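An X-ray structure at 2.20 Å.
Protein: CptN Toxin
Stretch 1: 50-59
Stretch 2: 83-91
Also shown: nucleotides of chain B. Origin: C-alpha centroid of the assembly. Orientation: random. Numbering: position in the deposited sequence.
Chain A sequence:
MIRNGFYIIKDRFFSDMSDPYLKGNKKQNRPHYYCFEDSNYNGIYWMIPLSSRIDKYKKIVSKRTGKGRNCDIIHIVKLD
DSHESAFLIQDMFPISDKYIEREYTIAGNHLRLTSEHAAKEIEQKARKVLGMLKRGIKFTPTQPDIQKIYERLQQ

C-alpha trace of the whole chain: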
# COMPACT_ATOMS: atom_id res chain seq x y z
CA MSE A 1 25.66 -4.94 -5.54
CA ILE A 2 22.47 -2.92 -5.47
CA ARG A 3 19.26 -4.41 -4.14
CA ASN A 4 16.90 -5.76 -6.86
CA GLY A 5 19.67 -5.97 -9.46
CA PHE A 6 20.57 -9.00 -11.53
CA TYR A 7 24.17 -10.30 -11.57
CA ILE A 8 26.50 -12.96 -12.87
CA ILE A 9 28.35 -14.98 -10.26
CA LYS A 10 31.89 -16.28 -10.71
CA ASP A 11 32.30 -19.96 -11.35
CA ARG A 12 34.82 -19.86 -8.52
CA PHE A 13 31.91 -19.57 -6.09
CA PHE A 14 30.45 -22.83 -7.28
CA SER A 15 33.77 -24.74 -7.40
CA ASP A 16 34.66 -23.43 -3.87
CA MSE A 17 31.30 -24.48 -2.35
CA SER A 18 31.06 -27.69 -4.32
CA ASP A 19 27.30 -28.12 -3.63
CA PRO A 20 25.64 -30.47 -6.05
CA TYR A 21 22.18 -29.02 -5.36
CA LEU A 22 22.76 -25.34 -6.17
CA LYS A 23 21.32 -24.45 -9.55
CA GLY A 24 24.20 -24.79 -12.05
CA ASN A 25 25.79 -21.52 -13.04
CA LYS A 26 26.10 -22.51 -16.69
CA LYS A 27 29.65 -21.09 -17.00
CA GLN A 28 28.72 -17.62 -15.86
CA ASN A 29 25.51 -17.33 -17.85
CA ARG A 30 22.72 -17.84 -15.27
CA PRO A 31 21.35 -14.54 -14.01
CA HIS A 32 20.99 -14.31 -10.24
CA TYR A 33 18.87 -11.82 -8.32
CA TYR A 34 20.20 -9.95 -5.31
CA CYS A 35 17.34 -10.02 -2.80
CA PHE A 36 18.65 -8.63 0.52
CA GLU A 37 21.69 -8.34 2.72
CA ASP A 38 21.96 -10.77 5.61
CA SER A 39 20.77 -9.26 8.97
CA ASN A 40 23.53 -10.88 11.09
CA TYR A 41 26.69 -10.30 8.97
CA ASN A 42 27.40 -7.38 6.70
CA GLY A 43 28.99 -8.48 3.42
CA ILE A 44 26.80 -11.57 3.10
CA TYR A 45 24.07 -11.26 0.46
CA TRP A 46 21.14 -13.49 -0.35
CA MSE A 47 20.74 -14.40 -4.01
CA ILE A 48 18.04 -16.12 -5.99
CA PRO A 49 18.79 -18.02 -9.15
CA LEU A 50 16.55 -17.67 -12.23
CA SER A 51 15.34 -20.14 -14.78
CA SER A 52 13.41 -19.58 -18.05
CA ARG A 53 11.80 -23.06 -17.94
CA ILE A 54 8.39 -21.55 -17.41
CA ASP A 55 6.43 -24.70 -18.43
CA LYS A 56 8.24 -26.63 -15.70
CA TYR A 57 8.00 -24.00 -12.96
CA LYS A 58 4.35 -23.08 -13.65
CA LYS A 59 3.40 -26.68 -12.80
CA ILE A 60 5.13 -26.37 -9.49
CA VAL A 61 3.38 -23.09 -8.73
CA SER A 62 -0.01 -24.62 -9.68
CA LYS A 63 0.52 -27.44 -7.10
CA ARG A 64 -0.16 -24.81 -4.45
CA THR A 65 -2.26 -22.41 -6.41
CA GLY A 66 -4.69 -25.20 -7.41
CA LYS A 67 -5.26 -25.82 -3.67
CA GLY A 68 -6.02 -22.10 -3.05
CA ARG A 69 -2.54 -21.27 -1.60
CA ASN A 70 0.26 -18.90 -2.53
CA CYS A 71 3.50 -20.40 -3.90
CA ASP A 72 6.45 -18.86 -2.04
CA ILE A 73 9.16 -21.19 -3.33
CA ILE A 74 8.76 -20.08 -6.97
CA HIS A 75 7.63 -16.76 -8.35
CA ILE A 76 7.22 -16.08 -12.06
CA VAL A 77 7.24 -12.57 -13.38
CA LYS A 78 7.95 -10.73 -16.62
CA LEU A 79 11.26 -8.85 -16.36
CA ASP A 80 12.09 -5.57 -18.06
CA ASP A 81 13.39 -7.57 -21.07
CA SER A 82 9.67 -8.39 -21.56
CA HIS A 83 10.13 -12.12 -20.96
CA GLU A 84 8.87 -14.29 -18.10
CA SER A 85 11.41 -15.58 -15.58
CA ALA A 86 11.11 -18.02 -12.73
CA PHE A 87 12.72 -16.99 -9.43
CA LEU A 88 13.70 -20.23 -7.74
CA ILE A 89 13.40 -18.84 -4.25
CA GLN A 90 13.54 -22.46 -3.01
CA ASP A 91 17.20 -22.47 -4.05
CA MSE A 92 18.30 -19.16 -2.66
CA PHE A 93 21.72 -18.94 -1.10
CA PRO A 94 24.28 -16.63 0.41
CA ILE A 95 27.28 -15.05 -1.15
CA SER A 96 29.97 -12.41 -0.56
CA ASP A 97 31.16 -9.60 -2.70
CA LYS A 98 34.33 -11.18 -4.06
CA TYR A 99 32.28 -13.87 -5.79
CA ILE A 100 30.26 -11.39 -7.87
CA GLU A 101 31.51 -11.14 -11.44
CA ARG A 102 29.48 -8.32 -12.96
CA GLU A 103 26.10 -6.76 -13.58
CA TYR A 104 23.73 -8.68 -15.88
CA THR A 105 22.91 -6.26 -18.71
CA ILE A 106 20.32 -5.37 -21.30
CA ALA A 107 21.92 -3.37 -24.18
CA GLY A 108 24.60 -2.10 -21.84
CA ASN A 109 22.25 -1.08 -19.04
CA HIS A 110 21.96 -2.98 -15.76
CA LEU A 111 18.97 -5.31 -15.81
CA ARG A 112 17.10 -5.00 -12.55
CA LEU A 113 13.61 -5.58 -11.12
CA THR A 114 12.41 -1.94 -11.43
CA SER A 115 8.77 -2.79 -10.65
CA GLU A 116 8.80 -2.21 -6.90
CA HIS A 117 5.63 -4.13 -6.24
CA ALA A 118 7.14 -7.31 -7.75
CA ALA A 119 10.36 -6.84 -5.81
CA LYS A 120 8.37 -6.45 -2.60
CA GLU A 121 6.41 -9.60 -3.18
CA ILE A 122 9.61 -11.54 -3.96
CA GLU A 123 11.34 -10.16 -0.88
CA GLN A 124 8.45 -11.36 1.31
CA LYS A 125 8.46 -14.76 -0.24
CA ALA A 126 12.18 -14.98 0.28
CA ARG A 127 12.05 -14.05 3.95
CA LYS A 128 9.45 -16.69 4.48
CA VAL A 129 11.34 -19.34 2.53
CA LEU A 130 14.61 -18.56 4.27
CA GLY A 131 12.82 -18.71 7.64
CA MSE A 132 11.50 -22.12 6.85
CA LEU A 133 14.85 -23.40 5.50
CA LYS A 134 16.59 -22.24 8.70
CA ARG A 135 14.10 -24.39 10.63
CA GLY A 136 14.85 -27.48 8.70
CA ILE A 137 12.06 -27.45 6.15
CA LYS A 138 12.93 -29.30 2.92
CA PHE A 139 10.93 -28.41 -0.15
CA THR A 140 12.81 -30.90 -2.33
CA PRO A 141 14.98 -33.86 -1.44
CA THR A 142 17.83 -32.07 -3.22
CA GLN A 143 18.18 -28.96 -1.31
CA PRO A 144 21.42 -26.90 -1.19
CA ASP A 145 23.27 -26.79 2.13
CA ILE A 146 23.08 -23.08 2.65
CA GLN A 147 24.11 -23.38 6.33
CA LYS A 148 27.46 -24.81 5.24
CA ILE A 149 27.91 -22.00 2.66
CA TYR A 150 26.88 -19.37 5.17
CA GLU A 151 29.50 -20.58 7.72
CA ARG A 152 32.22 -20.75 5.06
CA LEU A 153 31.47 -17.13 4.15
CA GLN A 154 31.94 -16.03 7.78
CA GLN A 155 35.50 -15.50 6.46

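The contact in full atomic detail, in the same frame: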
# COMPACT_ATOMS: atom_id res chain seq x y z
N LEU A 50 17.65 -17.62 -11.30
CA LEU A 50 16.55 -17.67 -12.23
C LEU A 50 16.62 -18.81 -13.22
O LEU A 50 17.71 -19.27 -13.56
CB LEU A 50 16.44 -16.39 -13.03
CG LEU A 50 16.42 -15.02 -12.35
CD1 LEU A 50 15.83 -13.99 -13.32
CD2 LEU A 50 15.69 -14.98 -11.04
N SER A 51 15.46 -19.22 -13.71
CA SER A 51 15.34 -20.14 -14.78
C SER A 51 14.28 -19.62 -15.77
O SER A 51 13.28 -19.04 -15.37
CB SER A 51 14.97 -21.49 -14.26
OG SER A 51 14.59 -22.38 -15.32
N SER A 52 14.45 -19.88 -17.06
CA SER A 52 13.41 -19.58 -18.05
C SER A 52 12.53 -20.77 -18.40
O SER A 52 11.83 -20.73 -19.40
CB SER A 52 14.03 -18.95 -19.30
OG SER A 52 14.98 -19.81 -19.86
N ARG A 53 12.60 -21.86 -17.64
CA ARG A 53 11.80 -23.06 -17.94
C ARG A 53 10.40 -22.90 -17.36
O ARG A 53 10.06 -23.53 -16.37
CB ARG A 53 12.48 -24.31 -17.42
CG ARG A 53 13.83 -24.51 -18.09
CD ARG A 53 14.51 -25.83 -17.85
NE ARG A 53 15.67 -25.90 -18.71
CZ ARG A 53 16.14 -27.03 -19.19
NH1 ARG A 53 15.58 -28.19 -18.84
NH2 ARG A 53 17.17 -27.00 -20.01
N ILE A 54 9.62 -22.03 -17.99
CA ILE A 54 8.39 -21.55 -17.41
C ILE A 54 7.36 -22.69 -17.35
O ILE A 54 6.64 -22.79 -16.37
CB ILE A 54 7.84 -20.37 -18.22
CG1 ILE A 54 8.84 -19.20 -18.30
CG2 ILE A 54 6.54 -19.84 -17.63
CD1 ILE A 54 9.42 -18.80 -16.96
N ASP A 55 7.33 -23.53 -18.37
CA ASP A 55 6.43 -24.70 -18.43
C ASP A 55 6.68 -25.58 -17.21
O ASP A 55 5.72 -25.96 -16.52
CB ASP A 55 6.53 -25.48 -19.77
CG ASP A 55 5.96 -24.69 -20.96
OD1 ASP A 55 5.07 -23.85 -20.80
OD2 ASP A 55 6.41 -24.91 -22.09
N LYS A 56 7.95 -25.80 -16.85
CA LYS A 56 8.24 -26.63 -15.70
C LYS A 56 7.81 -25.93 -14.40
O LYS A 56 7.16 -26.54 -13.54
CB LYS A 56 9.72 -26.98 -15.62
CG LYS A 56 10.11 -27.65 -14.29
CD LYS A 56 11.57 -28.07 -14.27
CE LYS A 56 11.98 -28.43 -12.84
NZ LYS A 56 13.36 -28.85 -12.73
N TYR A 57 8.20 -24.67 -14.24
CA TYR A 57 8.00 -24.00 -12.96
C TYR A 57 6.57 -23.55 -12.70
O TYR A 57 6.16 -23.49 -11.55
CB TYR A 57 9.05 -22.90 -12.76
CG TYR A 57 10.41 -23.58 -12.48
CD1 TYR A 57 10.65 -24.19 -11.27
CD2 TYR A 57 11.36 -23.72 -13.48
CE1 TYR A 57 11.83 -24.90 -11.04
CE2 TYR A 57 12.54 -24.45 -13.26
CZ TYR A 57 12.78 -25.02 -12.01
OH TYR A 57 13.95 -25.72 -11.76
N LYS A 58 5.81 -23.32 -13.76
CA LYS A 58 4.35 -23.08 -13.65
C LYS A 58 3.64 -24.27 -13.02
O LYS A 58 2.75 -24.06 -12.22
CB LYS A 58 3.70 -22.79 -15.00
CG LYS A 58 3.69 -21.29 -15.33
CD LYS A 58 3.02 -21.00 -16.70
CE LYS A 58 2.69 -19.58 -17.18
NZ LYS A 58 2.40 -18.54 -16.15
N LYS A 59 4.03 -25.49 -13.38
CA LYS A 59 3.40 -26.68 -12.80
C LYS A 59 3.66 -26.75 -11.33
O LYS A 59 2.80 -27.16 -10.56
CB LYS A 59 3.85 -27.96 -13.47
CG LYS A 59 3.33 -28.08 -14.90
CD LYS A 59 3.79 -29.34 -15.66
CE LYS A 59 3.30 -29.20 -17.11
NZ LYS A 59 4.09 -30.01 -18.07
N HIS A 83 10.34 -10.68 -21.03
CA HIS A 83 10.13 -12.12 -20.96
C HIS A 83 9.94 -12.59 -19.52
O HIS A 83 10.45 -11.98 -18.59
CB HIS A 83 11.29 -12.87 -21.62
CG HIS A 83 11.51 -12.45 -23.05
ND1 HIS A 83 12.60 -11.72 -23.46
CD2 HIS A 83 10.74 -12.63 -24.15
CE1 HIS A 83 12.51 -11.48 -24.75
NE2 HIS A 83 11.40 -12.02 -25.19
N GLU A 84 9.18 -13.69 -19.38
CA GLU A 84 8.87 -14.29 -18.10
C GLU A 84 10.07 -15.05 -17.56
O GLU A 84 10.73 -15.77 -18.29
CB GLU A 84 7.68 -15.22 -18.23
CG GLU A 84 6.39 -14.43 -18.31
CD GLU A 84 5.16 -15.30 -18.18
OE1 GLU A 84 5.10 -16.37 -18.82
OE2 GLU A 84 4.28 -14.94 -17.39
N SER A 85 10.35 -14.87 -16.28
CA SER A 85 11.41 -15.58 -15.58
C SER A 85 10.89 -16.19 -14.29
O SER A 85 10.14 -15.54 -13.57
CB SER A 85 12.54 -14.62 -15.21
OG SER A 85 13.12 -14.00 -16.35
N ALA A 86 11.37 -17.39 -13.97
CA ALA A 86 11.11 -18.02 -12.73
C ALA A 86 12.23 -17.76 -11.71
O ALA A 86 13.38 -18.00 -11.99
CB ALA A 86 10.93 -19.51 -12.92
N PHE A 87 11.84 -17.26 -10.54
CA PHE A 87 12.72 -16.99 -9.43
C PHE A 87 12.64 -18.22 -8.57
O PHE A 87 11.57 -18.51 -8.03
CB PHE A 87 12.23 -15.81 -8.64
CG PHE A 87 12.50 -14.47 -9.28
CD1 PHE A 87 11.83 -14.08 -10.45
CD2 PHE A 87 13.35 -13.57 -8.68
CE1 PHE A 87 12.05 -12.84 -10.99
CE2 PHE A 87 13.57 -12.33 -9.21
CZ PHE A 87 12.94 -11.97 -10.38
N LEU A 88 13.72 -18.99 -8.49
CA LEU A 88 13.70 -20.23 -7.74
C LEU A 88 14.11 -19.90 -6.31
O LEU A 88 15.23 -20.15 -5.86
CB LEU A 88 14.58 -21.30 -8.34
CG LEU A 88 14.43 -21.64 -9.83
CD1 LEU A 88 15.05 -23.00 -10.18
CD2 LEU A 88 13.03 -21.54 -10.34
N ILE A 89 13.15 -19.33 -5.59
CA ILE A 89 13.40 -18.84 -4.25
C ILE A 89 13.78 -20.03 -3.36
O ILE A 89 14.59 -19.90 -2.44
CB ILE A 89 12.14 -18.11 -3.72
CG1 ILE A 89 11.74 -17.02 -4.73
CG2 ILE A 89 12.41 -17.53 -2.36
CD1 ILE A 89 10.59 -16.13 -4.30
N GLN A 90 13.16 -21.18 -3.63
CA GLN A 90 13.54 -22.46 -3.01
C GLN A 90 15.05 -22.67 -2.92
O GLN A 90 15.53 -23.26 -1.96
CB GLN A 90 12.93 -23.61 -3.82
CG GLN A 90 13.30 -23.59 -5.29
CD GLN A 90 12.66 -24.69 -6.07
OE1 GLN A 90 11.54 -25.12 -5.77
NE2 GLN A 90 13.33 -25.12 -7.15
N ASP A 91 15.79 -22.16 -3.91
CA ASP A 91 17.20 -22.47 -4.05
C ASP A 91 18.07 -21.28 -3.77
O ASP A 91 19.20 -21.17 -4.25
CB ASP A 91 17.47 -22.98 -5.46
CG ASP A 91 16.84 -24.32 -5.70
OD1 ASP A 91 16.86 -25.17 -4.80
OD2 ASP A 91 16.36 -24.56 -6.83
P G B 3 13.29 -33.19 -12.68
OP1 G B 3 12.38 -34.20 -13.19
OP2 G B 3 12.99 -31.74 -12.95
O5' G B 3 13.47 -33.24 -11.11
C5' G B 3 13.90 -34.43 -10.44
C4' G B 3 14.34 -34.09 -9.04
O4' G B 3 15.46 -33.16 -9.12
C3' G B 3 13.32 -33.38 -8.17
O3' G B 3 12.49 -34.30 -7.46
C2' G B 3 14.21 -32.64 -7.19
O2' G B 3 14.65 -33.44 -6.11
C1' G B 3 15.36 -32.21 -8.08
N9 G B 3 15.15 -30.89 -8.68
C8 G B 3 14.54 -30.62 -9.88
N7 G B 3 14.44 -29.34 -10.12
C5 G B 3 15.04 -28.74 -9.03
C6 G B 3 15.24 -27.37 -8.74
O6 G B 3 14.95 -26.39 -9.43
N1 G B 3 15.89 -27.19 -7.52
C2 G B 3 16.26 -28.20 -6.68
N2 G B 3 16.85 -27.83 -5.53
N3 G B 3 16.08 -29.49 -6.94
C4 G B 3 15.48 -29.68 -8.13
P U B 4 10.95 -34.55 -7.88
OP1 U B 4 10.70 -35.97 -7.62
OP2 U B 4 10.72 -33.97 -9.23
O5' U B 4 10.15 -33.60 -6.89
C5' U B 4 10.25 -33.77 -5.47
C4' U B 4 9.40 -32.74 -4.77
O4' U B 4 10.05 -31.44 -4.89
C3' U B 4 7.98 -32.54 -5.32
O3' U B 4 7.11 -32.01 -4.33
C2' U B 4 8.17 -31.39 -6.30
O2' U B 4 7.01 -30.65 -6.63
C1' U B 4 9.16 -30.53 -5.52
N1 U B 4 9.95 -29.62 -6.35
C2 U B 4 10.00 -28.29 -5.98
O2 U B 4 9.44 -27.86 -5.00
N3 U B 4 10.75 -27.50 -6.80
C4 U B 4 11.43 -27.89 -7.94
O4 U B 4 12.12 -27.07 -8.55
C5 U B 4 11.33 -29.28 -8.25
C6 U B 4 10.61 -30.08 -7.46
P A B 2 15.68 -28.71 -15.29
OP1 A B 2 14.60 -28.89 -16.25
OP2 A B 2 15.58 -27.66 -14.26
O5' A B 2 15.99 -30.06 -14.51
C5' A B 2 16.15 -31.31 -15.23
C4' A B 2 16.68 -32.35 -14.28
O4' A B 2 17.96 -31.90 -13.73
C3' A B 2 15.83 -32.62 -13.03
O3' A B 2 14.77 -33.54 -13.22
C2' A B 2 16.86 -33.22 -12.08
O2' A B 2 17.19 -34.54 -12.43
C1' A B 2 18.07 -32.35 -12.38
N9 A B 2 18.14 -31.19 -11.52
C8 A B 2 17.83 -29.88 -11.81
N7 A B 2 18.06 -29.05 -10.82
C5 A B 2 18.61 -29.86 -9.83
C6 A B 2 19.08 -29.58 -8.54
N6 A B 2 19.08 -28.35 -8.00
N1 A B 2 19.57 -30.60 -7.82
C2 A B 2 19.57 -31.83 -8.36
N3 A B 2 19.16 -32.22 -9.56
C4 A B 2 18.69 -31.17 -10.26

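The most unusual feature of this contact is that its far end also binds RNA: Tyr-57, from the helix of the first stretch, and Gln-90 and Asp-91, from the end of the second, converge on two neighbouring nucleotides, G3 and U4. Tyr-57 OH donates a hydrogen bond to O6 of G3 (2.6 Å), while Asp-91 OD1 and OD2 accept hydrogen bonds from N2 and N1 of the same guanine, each at 2.8 Å. A carboxylate suits this place because it matches two adjacent donors. Gln-90, with a donor and an acceptor on one amide, pairs with U4 through NE2 to O4 and from N3 to OE1, both 2.7 Å. Its NE2 also donates to Asp-91 OD2 (3.1 Å), linking the two side chains. Lys-56 NZ reaches N7 of G3 and OP2 of A2, both at 2.9 Å.

The tyrosine is supported by Leu-88, whose CD2 lies over one ring face, 3.7 Å from the ring centroid. An aromatic residue serves both roles, offering an apolar face to the protein and a hydroxyl to the base.

At the other end, a short antiparallel pairing joins the backbones. Ser-51 N donates to Ala-86 O (3.0 Å) and Ala-86 N to Ser-51 O (2.9 Å), so buried polar groups are satisfied. Leu-50 and Phe-87 share one sheet face, where Leu-50 CD2 sits over the phenyl ring, 3.7 Å from its centroid.

On the opposite face, the small Ala-86 lets the helix approach: its CB lies 3.9 Å from Tyr-57 CB and 4.4 Å from Ile-54 CD1. The isoleucine's CD1 lies against the strand backbone, 3.6 Å from Glu-84 O and 3.8 Å from Ala-86 N. Farther out, Lys-58 NZ and Glu-84 OE2 are 4.2 Å apart, complementary in charge but beyond a salt bridge. Altogether, 542 Å² is buried between the stretches.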